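Long-range contact in folylpolyglutamate synthase (FolC) (PDB 6K8C), which probably adds glutamate to dihydropteroate and then extends the glutamate tail of tetrahydrofolates, using ATP: residues P5-E17 with V98-L110. Sequence-based numbering, arbitrary orientation.
Sequences PLNGLNGLKAFLE and VGESVLENAHQQL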
ATOM      1  N   PRO A   5      11.529  -3.893  23.471  1.00 67.84           N
ATOM      2  CA  PRO A   5      12.265  -3.760  22.210  1.00 64.44           C
ATOM      3  C   PRO A   5      12.051  -2.390  21.575  1.00 61.46           C
ATOM      4  O   PRO A   5      12.868  -1.483  21.759  1.00 56.26           O
ATOM      5  CB  PRO A   5      11.674  -4.873  21.339  1.00 59.06           C
ATOM      6  CG  PRO A   5      10.380  -5.307  22.034  1.00 68.40           C
ATOM      7  CD  PRO A   5      10.193  -4.471  23.265  1.00 58.29           C
ATOM      8  N   LEU A   6      10.947  -2.241  20.843  1.00 52.26           N
ATOM      9  CA  LEU A   6      10.558  -0.936  20.326  1.00 59.57           C
ATOM     10  C   LEU A   6      10.024  -0.013  21.414  1.00 59.67           C
ATOM     11  O   LEU A   6       9.724   1.151  21.121  1.00 52.99           O
ATOM     12  CB  LEU A   6       9.504  -1.098  19.225  1.00 49.81           C
ATOM     13  CG  LEU A   6       9.854  -2.108  18.121  1.00 53.64           C
ATOM     14  CD1 LEU A   6       8.606  -2.542  17.361  1.00 61.44           C
ATOM     15  CD2 LEU A   6      10.911  -1.563  17.167  1.00 36.23           C
ATOM     16  N   ASN A   7       9.904  -0.502  22.648  1.00 64.17           N
ATOM     17  CA  ASN A   7       9.359   0.253  23.761  1.00 63.75           C
ATOM     18  C   ASN A   7      10.482   0.870  24.595  1.00 63.36           C
ATOM     19  O   ASN A   7      11.661   0.831  24.230  1.00 65.00           O
ATOM     20  CB  ASN A   7       8.480  -0.648  24.627  1.00 67.01           C
ATOM     21  CG  ASN A   7       6.993  -0.453  24.372  1.00 79.92           C
ATOM     22  OD1 ASN A   7       6.389   0.508  24.850  1.00 85.38           O
ATOM     23  ND2 ASN A   7       6.394  -1.368  23.617  1.00 76.35           N
ATOM     24  N   GLY A   8      10.109   1.445  25.737  1.00 64.80           N
ATOM     25  CA  GLY A   8      11.061   2.101  26.606  1.00 49.86           C
ATOM     26  C   GLY A   8      11.155   3.593  26.338  1.00 56.84           C
ATOM     27  O   GLY A   8      10.605   4.130  25.373  1.00 47.69           O
ATOM     28  N   LEU A   9      11.887   4.272  27.226  1.00 55.72           N
ATOM     29  CA  LEU A   9      12.011   5.725  27.140  1.00 52.75           C
ATOM     30  C   LEU A   9      12.706   6.154  25.852  1.00 50.74           C
ATOM     31  O   LEU A   9      12.297   7.131  25.213  1.00 38.75           O
ATOM     32  CB  LEU A   9      12.773   6.264  28.354  1.00 49.96           C
ATOM     33  CG  LEU A   9      11.998   6.458  29.656  1.00 59.13           C
ATOM     34  CD1 LEU A   9      12.824   7.277  30.634  1.00 58.44           C
ATOM     35  CD2 LEU A   9      10.653   7.125  29.398  1.00 50.60           C
ATOM     36  N   ASN A  10      13.769   5.451  25.466  1.00 42.62           N
ATOM     37  CA  ASN A  10      14.526   5.777  24.266  1.00 48.33           C
ATOM     38  C   ASN A  10      14.109   4.937  23.066  1.00 38.40           C
ATOM     39  O   ASN A  10      14.760   5.007  22.017  1.00 44.22           O
ATOM     40  CB  ASN A  10      16.025   5.611  24.527  1.00 45.84           C
ATOM     41  CG  ASN A  10      16.541   6.570  25.586  1.00 68.59           C
ATOM     42  OD1 ASN A  10      16.118   7.724  25.653  1.00 63.30           O
ATOM     43  ND2 ASN A  10      17.462   6.096  26.416  1.00 64.76           N
ATOM     44  N   GLY A  11      13.038   4.162  23.191  1.00 34.56           N
ATOM     45  CA  GLY A  11      12.627   3.270  22.129  1.00 39.51           C
ATOM     46  C   GLY A  11      12.017   3.995  20.942  1.00 39.88           C
ATOM     47  O   GLY A  11      11.714   5.189  20.968  1.00 33.61           O
ATOM     48  N   LEU A  12      11.827   3.230  19.868  1.00 35.91           N
ATOM     49  CA  LEU A  12      11.285   3.806  18.642  1.00 28.88           C
ATOM     50  C   LEU A  12       9.845   4.273  18.834  1.00 27.42           C
ATOM     51  O   LEU A  12       9.455   5.321  18.308  1.00 28.10           O
ATOM     52  CB  LEU A  12      11.374   2.789  17.506  1.00 28.25           C
ATOM     53  CG  LEU A  12      10.592   3.161  16.247  1.00 25.78           C
ATOM     54  CD1 LEU A  12      11.150   4.437  15.637  1.00 27.15           C
ATOM     55  CD2 LEU A  12      10.631   2.017  15.241  1.00 31.62           C
ATOM     56  N   LYS A  13       9.042   3.510  19.580  1.00 27.82           N
ATOM     57  CA  LYS A  13       7.639   3.870  19.761  1.00 34.79           C
ATOM     58  C   LYS A  13       7.501   5.260  20.376  1.00 40.51           C
ATOM     59  O   LYS A  13       6.711   6.087  19.901  1.00 34.17           O
ATOM     60  CB  LYS A  13       6.933   2.819  20.622  1.00 37.69           C
ATOM     61  CG  LYS A  13       5.517   3.211  21.036  1.00 53.54           C
ATOM     62  CD  LYS A  13       4.883   2.168  21.948  1.00 62.82           C
ATOM     63  CE  LYS A  13       4.295   1.014  21.145  1.00 75.73           C
ATOM     64  NZ  LYS A  13       3.172   1.447  20.264  1.00 70.81           N
ATOM     65  N   ALA A  14       8.288   5.544  21.420  1.00 32.59           N
ATOM     66  CA  ALA A  14       8.238   6.858  22.054  1.00 34.67           C
ATOM     67  C   ALA A  14       8.729   7.947  21.112  1.00 33.42           C
ATOM     68  O   ALA A  14       8.179   9.054  21.098  1.00 37.05           O
ATOM     69  CB  ALA A  14       9.062   6.853  23.346  1.00 37.15           C
ATOM     70  N   PHE A  15       9.760   7.656  20.315  1.00 30.09           N
ATOM     71  CA  PHE A  15      10.273   8.650  19.377  1.00 35.22           C
ATOM     72  C   PHE A  15       9.239   8.998  18.311  1.00 38.47           C
ATOM     73  O   PHE A  15       9.113  10.164  17.914  1.00 33.29           O
ATOM     74  CB  PHE A  15      11.560   8.136  18.732  1.00 32.89           C
ATOM     75  CG  PHE A  15      12.329   9.183  17.985  1.00 37.69           C
ATOM     76  CD1 PHE A  15      12.873  10.271  18.649  1.00 39.90           C
ATOM     77  CD2 PHE A  15      12.530   9.068  16.618  1.00 32.13           C
ATOM     78  CE1 PHE A  15      13.598  11.232  17.962  1.00 41.57           C
ATOM     79  CE2 PHE A  15      13.260  10.017  15.930  1.00 40.81           C
ATOM     80  CZ  PHE A  15      13.790  11.106  16.601  1.00 41.51           C
ATOM     81  N   LEU A  16       8.489   8.002  17.828  1.00 34.06           N
ATOM     82  CA  LEU A  16       7.449   8.290  16.841  1.00 32.26           C
ATOM     83  C   LEU A  16       6.312   9.105  17.445  1.00 33.43           C
ATOM     84  O   LEU A  16       5.694   9.915  16.747  1.00 31.78           O
ATOM     85  CB  LEU A  16       6.910   6.992  16.238  1.00 30.15           C
ATOM     86  CG  LEU A  16       7.908   6.215  15.377  1.00 27.84           C
ATOM     87  CD1 LEU A  16       7.291   4.923  14.872  1.00 33.17           C
ATOM     88  CD2 LEU A  16       8.377   7.084  14.220  1.00 29.58           C
ATOM     89  N   GLU A  17       6.027   8.926  18.734  1.00 34.90           N
ATOM     90  CA  GLU A  17       4.947   9.697  19.339  1.00 40.78           C
ATOM     91  C   GLU A  17       5.291  11.177  19.494  1.00 37.23           C
ATOM     92  O   GLU A  17       4.378  11.993  19.664  1.00 41.43           O
ATOM     93  CB  GLU A  17       4.552   9.083  20.683  1.00 43.19           C
ATOM     94  CG  GLU A  17       3.606   7.900  20.524  1.00 51.33           C
ATOM     95  CD  GLU A  17       3.621   6.937  21.697  1.00 63.16           C
ATOM     96  OE1 GLU A  17       3.056   5.833  21.554  1.00 71.74           O
ATOM     97  OE2 GLU A  17       4.181   7.281  22.759  1.00 64.45           O
ATOM     98  N   VAL A  98      10.055  -6.969   8.951  1.00 32.60           N
ATOM     99  CA  VAL A  98      11.288  -6.784   9.710  1.00 32.60           C
ATOM    100  C   VAL A  98      11.068  -7.142  11.175  1.00 34.63           C
ATOM    101  O   VAL A  98       9.996  -6.907  11.750  1.00 30.46           O
ATOM    102  CB  VAL A  98      11.808  -5.343   9.551  1.00 31.88           C
ATOM    103  CG1 VAL A  98      10.893  -4.345  10.265  1.00 28.45           C
ATOM    104  CG2 VAL A  98      13.242  -5.234  10.062  1.00 33.63           C
ATOM    105  N   GLY A  99      12.084  -7.750  11.781  1.00 39.96           N
ATOM    106  CA  GLY A  99      12.006  -8.071  13.190  1.00 37.60           C
ATOM    107  C   GLY A  99      12.108  -6.828  14.055  1.00 34.67           C
ATOM    108  O   GLY A  99      12.766  -5.846  13.705  1.00 30.28           O
ATOM    109  N   GLU A 100      11.438  -6.881  15.209  1.00 36.39           N
ATOM    110  CA  GLU A 100      11.381  -5.720  16.097  1.00 41.74           C
ATOM    111  C   GLU A 100      12.772  -5.261  16.519  1.00 35.03           C
ATOM    112  O   GLU A 100      13.047  -4.055  16.574  1.00 35.50           O
ATOM    113  CB  GLU A 100      10.541  -6.044  17.329  1.00 44.81           C
ATOM    114  CG  GLU A 100       9.071  -6.245  17.056  1.00 47.48           C
ATOM    115  CD  GLU A 100       8.230  -6.044  18.298  1.00 61.00           C
ATOM    116  OE1 GLU A 100       7.007  -5.824  18.166  1.00 59.58           O
ATOM    117  OE2 GLU A 100       8.797  -6.103  19.409  1.00 66.90           O
ATOM    118  N   SER A 101      13.666  -6.201  16.831  1.00 35.32           N
ATOM    119  CA  SER A 101      14.983  -5.811  17.324  1.00 35.25           C
ATOM    120  C   SER A 101      15.843  -5.220  16.218  1.00 41.98           C
ATOM    121  O   SER A 101      16.646  -4.317  16.479  1.00 33.69           O
ATOM    122  CB  SER A 101      15.680  -7.008  17.971  1.00 52.15           C
ATOM    123  OG  SER A 101      15.402  -8.199  17.257  1.00 68.13           O
ATOM    124  N   VAL A 102      15.684  -5.703  14.982  1.00 33.57           N
ATOM    125  CA  VAL A 102      16.400  -5.116  13.852  1.00 35.00           C
ATOM    126  C   VAL A 102      15.943  -3.681  13.620  1.00 29.45           C
ATOM    127  O   VAL A 102      16.756  -2.787  13.350  1.00 30.31           O
ATOM    128  CB  VAL A 102      16.199  -5.983  12.594  1.00 45.15           C
ATOM    129  CG1 VAL A 102      16.821  -5.314  11.380  1.00 33.99           C
ATOM    130  CG2 VAL A 102      16.786  -7.374  12.805  1.00 50.02           C
ATOM    131  N   LEU A 103      14.635  -3.441  13.717  1.00 31.12           N
ATOM    132  CA  LEU A 103      14.108  -2.092  13.539  1.00 30.22           C
ATOM    133  C   LEU A 103      14.541  -1.169  14.677  1.00 32.00           C
ATOM    134  O   LEU A 103      14.921  -0.016  14.440  1.00 31.53           O
ATOM    135  CB  LEU A 103      12.584  -2.150  13.440  1.00 29.52           C
ATOM    136  CG  LEU A 103      11.824  -0.839  13.235  1.00 30.89           C
ATOM    137  CD1 LEU A 103      12.330  -0.091  12.005  1.00 32.34           C
ATOM    138  CD2 LEU A 103      10.335  -1.122  13.125  1.00 31.55           C
ATOM    139  N   GLU A 104      14.489  -1.658  15.917  1.00 31.53           N
ATOM    140  CA  GLU A 104      14.915  -0.836  17.049  1.00 27.40           C
ATOM    141  C   GLU A 104      16.395  -0.484  16.948  1.00 32.67           C
ATOM    142  O   GLU A 104      16.805   0.624  17.314  1.00 39.73           O
ATOM    143  CB  GLU A 104      14.607  -1.560  18.360  1.00 30.38           C
ATOM    144  CG  GLU A 104      15.184  -0.884  19.600  1.00 43.91           C
ATOM    145  CD  GLU A 104      14.529   0.454  19.919  1.00 47.26           C
ATOM    146  OE1 GLU A 104      13.404   0.711  19.440  1.00 41.28           O
ATOM    147  OE2 GLU A 104      15.142   1.249  20.664  1.00 55.16           O
ATOM    148  N   ASN A 105      17.207  -1.403  16.419  1.00 33.31           N
ATOM    149  CA  ASN A 105      18.633  -1.134  16.264  1.00 32.52           C
ATOM    150  C   ASN A 105      18.887  -0.039  15.234  1.00 38.56           C
ATOM    151  O   ASN A 105      19.761   0.814  15.432  1.00 33.39           O
ATOM    152  CB  ASN A 105      19.365  -2.420  15.881  1.00 37.17           C
ATOM    153  CG  ASN A 105      20.799  -2.171  15.474  1.00 51.57           C
ATOM    154  OD1 ASN A 105      21.126  -2.157  14.287  1.00 54.50           O
ATOM    155  ND2 ASN A 105      21.665  -1.963  16.460  1.00 58.04           N
ATOM    156  N   ALA A 106      18.145  -0.043  14.126  1.00 30.03           N
ATOM    157  CA  ALA A 106      18.287   1.039  13.156  1.00 28.13           C
ATOM    158  C   ALA A 106      17.888   2.374  13.770  1.00 31.33           C
ATOM    159  O   ALA A 106      18.545   3.396  13.544  1.00 32.92           O
ATOM    160  CB  ALA A 106      17.442   0.747  11.913  1.00 29.15           C
ATOM    161  N   HIS A 107      16.800   2.381  14.541  1.00 26.45           N
ATOM    162  CA  HIS A 107      16.386   3.595  15.232  1.00 28.33           C
ATOM    163  C   HIS A 107      17.467   4.072  16.199  1.00 31.27           C
ATOM    164  O   HIS A 107      17.764   5.271  16.269  1.00 33.45           O
ATOM    165  CB  HIS A 107      15.075   3.345  15.975  1.00 26.83           C
ATOM    166  CG  HIS A 107      14.813   4.332  17.069  1.00 33.16           C
ATOM    167  ND1 HIS A 107      14.481   5.646  16.819  1.00 32.28           N
ATOM    168  CD2 HIS A 107      14.868   4.206  18.416  1.00 35.64           C
ATOM    169  CE1 HIS A 107      14.327   6.284  17.966  1.00 39.20           C
ATOM    170  NE2 HIS A 107      14.558   5.435  18.950  1.00 31.40           N
ATOM    171  N   GLN A 108      18.074   3.146  16.942  1.00 32.45           N
ATOM    172  CA  GLN A 108      19.090   3.535  17.919  1.00 39.31           C
ATOM    173  C   GLN A 108      20.271   4.228  17.248  1.00 39.08           C
ATOM    174  O   GLN A 108      20.853   5.158  17.815  1.00 40.32           O
ATOM    175  CB  GLN A 108      19.558   2.313  18.707  1.00 35.98           C
ATOM    176  CG  GLN A 108      18.655   1.946  19.879  1.00 43.72           C
ATOM    177  CD  GLN A 108      18.275   3.151  20.732  1.00 50.14           C
ATOM    178  OE1 GLN A 108      19.120   3.980  21.069  1.00 47.19           O
ATOM    179  NE2 GLN A 108      16.999   3.247  21.085  1.00 40.66           N
ATOM    180  N   GLN A 109      20.629   3.803  16.033  1.00 36.53           N
ATOM    181  CA  GLN A 109      21.713   4.465  15.313  1.00 35.76           C
ATOM    182  C   GLN A 109      21.295   5.845  14.816  1.00 42.62           C
ATOM    183  O   GLN A 109      22.111   6.774  14.795  1.00 37.10           O
ATOM    184  CB  GLN A 109      22.176   3.601  14.138  1.00 44.51           C
ATOM    185  CG  GLN A 109      22.647   2.207  14.519  1.00 47.48           C
ATOM    186  CD  GLN A 109      23.118   1.413  13.316  1.00 50.25           C
ATOM    187  OE1 GLN A 109      22.608   0.328  13.034  1.00 54.21           O
ATOM    188  NE2 GLN A 109      24.094   1.954  12.594  1.00 46.03           N
ATOM    189  N   LEU A 110      20.032   5.999  14.403  1.00 33.76           N
ATOM    190  CA  LEU A 110      19.593   7.256  13.804  1.00 33.92           C
ATOM    191  C   LEU A 110      19.336   8.344  14.841  1.00 32.37           C
ATOM    192  O   LEU A 110      19.627   9.521  14.591  1.00 34.40           O
ATOM    193  CB  LEU A 110      18.316   7.039  12.990  1.00 30.21           C
ATOM    194  CG  LEU A 110      18.413   6.331  11.644  1.00 32.78           C
ATOM    195  CD1 LEU A 110      17.023   6.210  11.039  1.00 30.53           C
ATOM    196  CD2 LEU A 110      19.340   7.101  10.724  1.00 33.19           C
TER
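One face of the His107 imidazole lies against Leu12, whose CA sits 3.7 Å from the ring centroid in a CH-pi contact, while the Asn10 carbonyl oxygen and Glu104 OE2 lie at the ring edge, in its plane. His107 NE2 donates to Asn10 O (3.1 Å), and Gln108 NE2 reaches the same oxygen from the opposite face of the peptide plane, at 3.0 Å. The Phe15 ring approaches His107 obliquely, the two planes at 47°. ND1 is hydrogen-bonded to Tyr124 OH, so both ring nitrogens are held, which should restrict rotation of the imidazole. The Glu104 carboxylate divides its oxygens between the segments: OE1 receives Leu12 N on its syn lone pair at 3.0 Å, and OE2 takes a nearly straight bond from Gln108 NE2 (2.8 Å). A bend at chi2 (68°) brings OE1 to Leu12 N. Toward the N-terminal end of helix 100-110, Leu6 CD2 and Leu12 CD2 pack on Leu103, the latter 3.7 Å from Leu103 CG, and Leu6 crosses the Glu100 side chain at about a right angle. The contact thus fastens the N-terminal loop and helix 12-17 to helix 100-110, which follows edge strand 96-97 of the eight-stranded sheet and packs against helix 121-132.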